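Local coordinates for protein peptidase, M20/M25/M40 family (Staphylococcus aureus, PDB 4EWT) that probably hydrolyses the amide bond of N-acylated amino acids or related substrates, as a dinuclear manganese amidohydrolase of the M20 peptidase family, at residues Val181-Ala186 with Asp258-Thr263; Pro298-Asp303 with Pro331-Ala336. One frame throughout, in Å; residues are numbered along the deposited sequence.

Interaction 1: Val181-Ala186 with Asp258-Thr263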
loop_
_atom_site.group_PDB
_atom_site.type_symbol
_atom_site.label_atom_id
_atom_site.label_comp_id
_atom_site.label_asym_id
_atom_site.label_seq_id
_atom_site.Cartn_x
_atom_site.Cartn_y
_atom_site.Cartn_z
ATOM N N VAL A 181 -2.780 4.173 -33.378
ATOM C CA VAL A 181 -1.370 3.901 -33.662
ATOM C C VAL A 181 -0.408 4.621 -32.698
ATOM O O VAL A 181 0.735 4.193 -32.530
ATOM C CB VAL A 181 -1.033 4.182 -35.158
ATOM C CG1 VAL A 181 -1.277 5.657 -35.516
ATOM C CG2 VAL A 181 0.395 3.757 -35.493
ATOM N N GLN A 182 -0.873 5.711 -32.087
ATOM C CA GLN A 182 -0.112 6.435 -31.055
ATOM C C GLN A 182 -1.040 6.893 -29.941
ATOM O O GLN A 182 -2.199 7.193 -30.183
ATOM C CB GLN A 182 0.697 7.595 -31.656
ATOM C CG GLN A 182 1.876 7.055 -32.454
ATOM C CD GLN A 182 2.879 8.075 -32.940
ATOM O OE1 GLN A 182 3.327 7.989 -34.075
ATOM N NE2 GLN A 182 3.277 9.003 -32.083
ATOM N N THR A 183 -0.516 6.923 -28.721
ATOM C CA THR A 183 -1.319 7.114 -27.522
ATOM C C THR A 183 -1.761 8.557 -27.399
ATOM O O THR A 183 -1.080 9.459 -27.863
ATOM C CB THR A 183 -0.528 6.755 -26.226
ATOM O OG1 THR A 183 0.619 7.603 -26.112
ATOM C CG2 THR A 183 -0.074 5.322 -26.245
ATOM N N GLY A 184 -2.918 8.761 -26.783
ATOM C CA GLY A 184 -3.326 10.087 -26.362
ATOM C C GLY A 184 -2.803 10.359 -24.970
ATOM O O GLY A 184 -2.307 9.460 -24.293
ATOM N N ARG A 185 -2.950 11.596 -24.529
ATOM C CA ARG A 185 -2.268 12.048 -23.339
ATOM C C ARG A 185 -3.178 12.935 -22.507
ATOM O O ARG A 185 -3.960 13.736 -23.058
ATOM C CB ARG A 185 -1.002 12.801 -23.739
ATOM C CG ARG A 185 -0.143 13.280 -22.583
ATOM C CD ARG A 185 1.227 13.699 -23.101
ATOM N NE ARG A 185 1.107 14.848 -23.983
ATOM C CZ ARG A 185 2.058 15.272 -24.812
ATOM N NH1 ARG A 185 3.231 14.646 -24.882
ATOM N NH2 ARG A 185 1.829 16.326 -25.581
ATOM N N ALA A 186 -3.093 12.774 -21.184
ATOM C CA ALA A 186 -3.718 13.728 -20.263
ATOM C C ALA A 186 -2.740 14.069 -19.147
ATOM O O ALA A 186 -1.789 13.332 -18.921
ATOM C CB ALA A 186 -5.028 13.171 -19.713
ATOM N N ASP A 258 1.007 12.224 -15.319
ATOM C CA ASP A 258 0.554 12.148 -16.687
ATOM C C ASP A 258 0.106 10.753 -17.064
ATOM O O ASP A 258 0.473 9.756 -16.438
ATOM C CB ASP A 258 1.566 12.743 -17.672
ATOM C CG ASP A 258 2.591 11.758 -18.124
ATOM O OD1 ASP A 258 3.431 11.367 -17.287
ATOM O OD2 ASP A 258 2.565 11.379 -19.327
ATOM N N VAL A 259 -0.711 10.738 -18.100
ATOM C CA VAL A 259 -1.569 9.638 -18.455
ATOM C C VAL A 259 -1.434 9.442 -19.953
ATOM O O VAL A 259 -1.432 10.416 -20.717
ATOM C CB VAL A 259 -3.043 9.987 -18.105
ATOM C CG1 VAL A 259 -4.014 9.130 -18.893
ATOM C CG2 VAL A 259 -3.296 9.879 -16.570
ATOM N N ARG A 260 -1.267 8.188 -20.364
ATOM C CA ARG A 260 -1.357 7.824 -21.769
ATOM C C ARG A 260 -2.385 6.721 -21.920
ATOM O O ARG A 260 -2.444 5.796 -21.104
ATOM C CB ARG A 260 -0.039 7.289 -22.324
ATOM C CG ARG A 260 1.200 8.009 -21.907
ATOM C CD ARG A 260 1.560 9.174 -22.794
ATOM N NE ARG A 260 2.588 9.933 -22.093
ATOM C CZ ARG A 260 3.423 10.799 -22.646
ATOM N NH1 ARG A 260 3.380 11.044 -23.950
ATOM N NH2 ARG A 260 4.316 11.412 -21.878
ATOM N N GLY A 261 -3.171 6.813 -22.989
ATOM C CA GLY A 261 -4.091 5.740 -23.368
ATOM C C GLY A 261 -4.032 5.621 -24.874
ATOM O O GLY A 261 -4.079 6.632 -25.571
ATOM N N LEU A 262 -3.935 4.395 -25.378
ATOM C CA LEU A 262 -3.832 4.192 -26.819
ATOM C C LEU A 262 -5.178 4.424 -27.541
ATOM O O LEU A 262 -5.202 4.757 -28.730
ATOM C CB LEU A 262 -3.248 2.799 -27.134
ATOM C CG LEU A 262 -3.120 2.379 -28.608
ATOM C CD1 LEU A 262 -2.170 3.313 -29.368
ATOM C CD2 LEU A 262 -2.681 0.911 -28.716
ATOM N N THR A 263 -6.292 4.265 -26.834
ATOM C CA THR A 263 -7.588 4.621 -27.418
ATOM C C THR A 263 -8.246 5.711 -26.563
ATOM O O THR A 263 -7.839 5.923 -25.419
ATOM C CB THR A 263 -8.529 3.408 -27.538
ATOM O OG1 THR A 263 -9.027 3.059 -26.245
ATOM C CG2 THR A 263 -7.815 2.188 -28.153
#
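Arg185 and Arg260 face each other as a non-hydrogen-bonded pair where strands 179-193 and 248-261 run antiparallel in the smaller beta sheet, near its junction with the metal-binding part of the chain. The hydrogen-bonded pairs on either side of them, Gly184 with Gly261 and Ala186 with Val259, each make two backbone bonds. Gly184 N donates to Gly261 O at 2.7 Å, and Ala186 N to Val259 O at 2.9 Å.

On the arginine face the two long side chains lie side by side, pointing the same way. Arg185 sets CD over one face of the Arg260 guanidinium, toward its rim, with CD 3.5 Å from Arg260 NH1. The guanidinium planes are turned 71° apart, and Arg185 NH1 lies 3.7 Å from Arg260 NH1. Acids probably offset this like-charge proximity: Asp258 OD2 forms a salt bridge with Arg260 NH2 at 3.1 Å, and Arg185 NE pairs with Asp296. On the other face, Ala186 CB meets Val259 CB at 4.1 Å.

Past the paired residues, Leu262 reaches back with CD1 to Gln182 C (3.8 Å), while Thr183 OG1 bonds to Pro330 O. The alternation is that of a regular antiparallel sheet, here consistent with the lid (dimerisation) domain of M20 peptidases.

Interaction 2: Pro298-Asp303 with Pro331-Ala336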
loop_
_atom_site.group_PDB
_atom_site.type_symbol
_atom_site.label_atom_id
_atom_site.label_comp_id
_atom_site.label_asym_id
_atom_site.label_seq_id
_atom_site.Cartn_x
_atom_site.Cartn_y
_atom_site.Cartn_z
ATOM N N PRO A 298 -5.294 13.822 -28.350
ATOM C CA PRO A 298 -6.021 12.552 -28.447
ATOM C C PRO A 298 -5.112 11.448 -29.000
ATOM O O PRO A 298 -4.049 11.746 -29.560
ATOM C CB PRO A 298 -7.158 12.866 -29.439
ATOM C CG PRO A 298 -6.673 14.044 -30.233
ATOM C CD PRO A 298 -5.799 14.838 -29.292
ATOM N N ALA A 299 -5.508 10.191 -28.824
ATOM C CA ALA A 299 -4.848 9.075 -29.500
ATOM C C ALA A 299 -4.915 9.240 -31.020
ATOM O O ALA A 299 -5.902 9.743 -31.562
ATOM C CB ALA A 299 -5.480 7.761 -29.087
ATOM N N LEU A 300 -3.861 8.816 -31.709
ATOM C CA LEU A 300 -3.806 8.981 -33.153
ATOM C C LEU A 300 -4.486 7.791 -33.810
ATOM O O LEU A 300 -4.032 6.646 -33.682
ATOM C CB LEU A 300 -2.365 9.098 -33.624
ATOM C CG LEU A 300 -2.102 9.852 -34.922
ATOM C CD1 LEU A 300 -0.596 10.010 -35.051
ATOM C CD2 LEU A 300 -2.682 9.146 -36.130
ATOM N N TYR A 301 -5.586 8.072 -34.493
ATOM C CA TYR A 301 -6.375 7.040 -35.137
ATOM C C TYR A 301 -6.134 7.053 -36.644
ATOM O O TYR A 301 -6.527 7.990 -37.332
ATOM C CB TYR A 301 -7.866 7.247 -34.825
ATOM C CG TYR A 301 -8.725 6.124 -35.340
ATOM C CD1 TYR A 301 -8.720 4.880 -34.699
ATOM C CD2 TYR A 301 -9.531 6.292 -36.464
ATOM C CE1 TYR A 301 -9.496 3.840 -35.157
ATOM C CE2 TYR A 301 -10.316 5.246 -36.935
ATOM C CZ TYR A 301 -10.285 4.017 -36.273
ATOM O OH TYR A 301 -11.045 2.964 -36.711
ATOM N N ASN A 302 -5.459 6.028 -37.148
ATOM C CA ASN A 302 -5.296 5.876 -38.577
ATOM C C ASN A 302 -6.566 5.297 -39.177
ATOM O O ASN A 302 -6.918 4.146 -38.905
ATOM C CB ASN A 302 -4.087 5.008 -38.911
ATOM C CG ASN A 302 -2.792 5.799 -38.948
ATOM O OD1 ASN A 302 -2.793 7.028 -38.907
ATOM N ND2 ASN A 302 -1.682 5.095 -39.021
ATOM N N ASP A 303 -7.264 6.114 -39.961
ATOM C CA ASP A 303 -8.457 5.673 -40.678
ATOM C C ASP A 303 -8.161 4.384 -41.448
ATOM O O ASP A 303 -7.256 4.362 -42.271
ATOM C CB ASP A 303 -8.954 6.750 -41.631
ATOM C CG ASP A 303 -10.194 6.311 -42.404
ATOM O OD1 ASP A 303 -10.088 6.095 -43.630
ATOM O OD2 ASP A 303 -11.260 6.148 -41.774
ATOM N N PRO A 331 4.918 7.329 -28.096
ATOM C CA PRO A 331 4.737 8.770 -27.878
ATOM C C PRO A 331 3.406 9.331 -28.395
ATOM O O PRO A 331 2.751 8.710 -29.235
ATOM C CB PRO A 331 5.911 9.391 -28.642
ATOM C CG PRO A 331 6.234 8.426 -29.688
ATOM C CD PRO A 331 5.918 7.062 -29.146
ATOM N N SER A 332 3.009 10.487 -27.879
ATOM C CA SER A 332 1.820 11.147 -28.382
ATOM C C SER A 332 2.262 12.071 -29.509
ATOM O O SER A 332 3.447 12.413 -29.620
ATOM C CB SER A 332 1.069 11.895 -27.272
ATOM O OG SER A 332 1.434 13.266 -27.269
ATOM N N GLU A 333 1.317 12.449 -30.359
ATOM C CA GLU A 333 1.615 13.140 -31.592
ATOM C C GLU A 333 0.405 14.013 -31.904
ATOM O O GLU A 333 -0.731 13.521 -31.892
ATOM C CB GLU A 333 1.870 12.091 -32.690
ATOM C CG GLU A 333 1.836 12.582 -34.120
ATOM C CD GLU A 333 2.881 13.621 -34.421
ATOM O OE1 GLU A 333 4.076 13.336 -34.191
ATOM O OE2 GLU A 333 2.503 14.721 -34.882
ATOM N N ASP A 334 0.626 15.298 -32.179
ATOM C CA ASP A 334 -0.519 16.178 -32.425
ATOM C C ASP A 334 -1.143 16.072 -33.818
ATOM O O ASP A 334 -2.202 16.645 -34.074
ATOM C CB ASP A 334 -0.291 17.620 -31.929
ATOM C CG ASP A 334 0.169 18.577 -33.014
ATOM O OD1 ASP A 334 0.626 18.134 -34.088
ATOM O OD2 ASP A 334 0.075 19.803 -32.763
ATOM N N PHE A 335 -0.514 15.289 -34.688
ATOM C CA PHE A 335 -1.156 14.851 -35.930
ATOM C C PHE A 335 -2.522 14.238 -35.625
ATOM O O PHE A 335 -3.416 14.243 -36.474
ATOM C CB PHE A 335 -0.287 13.829 -36.670
ATOM C CG PHE A 335 -0.818 13.444 -38.024
ATOM C CD1 PHE A 335 -0.441 14.157 -39.159
ATOM C CD2 PHE A 335 -1.689 12.356 -38.168
ATOM C CE1 PHE A 335 -0.922 13.819 -40.411
ATOM C CE2 PHE A 335 -2.177 12.002 -39.413
ATOM C CZ PHE A 335 -1.795 12.740 -40.550
ATOM N N ALA A 336 -2.670 13.715 -34.407
ATOM C CA ALA A 336 -3.917 13.078 -33.979
ATOM C C ALA A 336 -5.125 13.998 -34.098
ATOM O O ALA A 336 -6.244 13.525 -34.283
ATOM C CB ALA A 336 -3.785 12.566 -32.569
HETATM O O HOH W 1 -1.291 11.046 -30.357
HETATM O O HOH W 2 -6.821 10.819 -33.947
#
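Ala336 and Leu300 form the centre of an apolar contact between the short strand 300-302 and the start of helix 335-341. Ala336 points its methyl group at the facing segment, where CB lies 3.9 Å from Leu300 CB and 4.0 Å from Pro298 CG. The same methyl sits over the backbone, close to Pro298 O and Leu300 CA. Leu300 carries CG anti to its backbone N (chi1 -154°). Of its two methyls, CD1 packs on the aliphatic part of Glu333, 3.7 Å from CG, the two side chains running alongside each other; CD2 comes to the edge of the Phe335 ring, near its plane, 3.9 Å from CD2 of that ring.

No direct hydrogen bond joins the segments, and water carries the polar link. One molecule donates to both Ala299 O and Ala336 O, each at 2.8 Å, and accepts from Tyr301 N. A second accepts from Glu333 N and lies 3.0 Å from Pro298 O, to which it can donate, so it too spans the two segments.

The charged side chain in the contact is Glu333. It bends at chi2 (61°), and its OE2 accepts from Phe335 N at 3.1 Å through the anti lone pair, a capping bond at the turn into the helix. That oxygen also forms a salt bridge with Arg76, which pairs with Asp334 as well. The Glu333 side chain lies about 4 Å from a bound manganese.

Leu300 thus holds the aliphatic part of Glu333, while its carboxylate is held by a backbone N-H and an arginine. The chemistry implies an apolar seam bridged by waters that abuts the dinuclear metal site, with Glu333 lying next to that site.

How the interactions relate
Both contacts are buried, and they adjoin: strands 179-193 and 300-302 are neighbours in one sheet, joined by probable hydrogen bonds from Leu300 N to Gln182 O and from Val181 N to Leu300 O. Interaction 1 is strand pairing within that sheet, built on direct backbone bonds, and two further subunits reach its side chains. Interaction 2 leaves the sheet, joining its short strand to a helix start beside the manganese ions by apolar packing and bridging waters; no other chain touches it. Interaction 1 holds two arginines and the acid of one of them, whereas the charge at interaction 2 is the Glu333 carboxylate, paired with Arg76. Ser332 packs against Arg185 where the two sets meet.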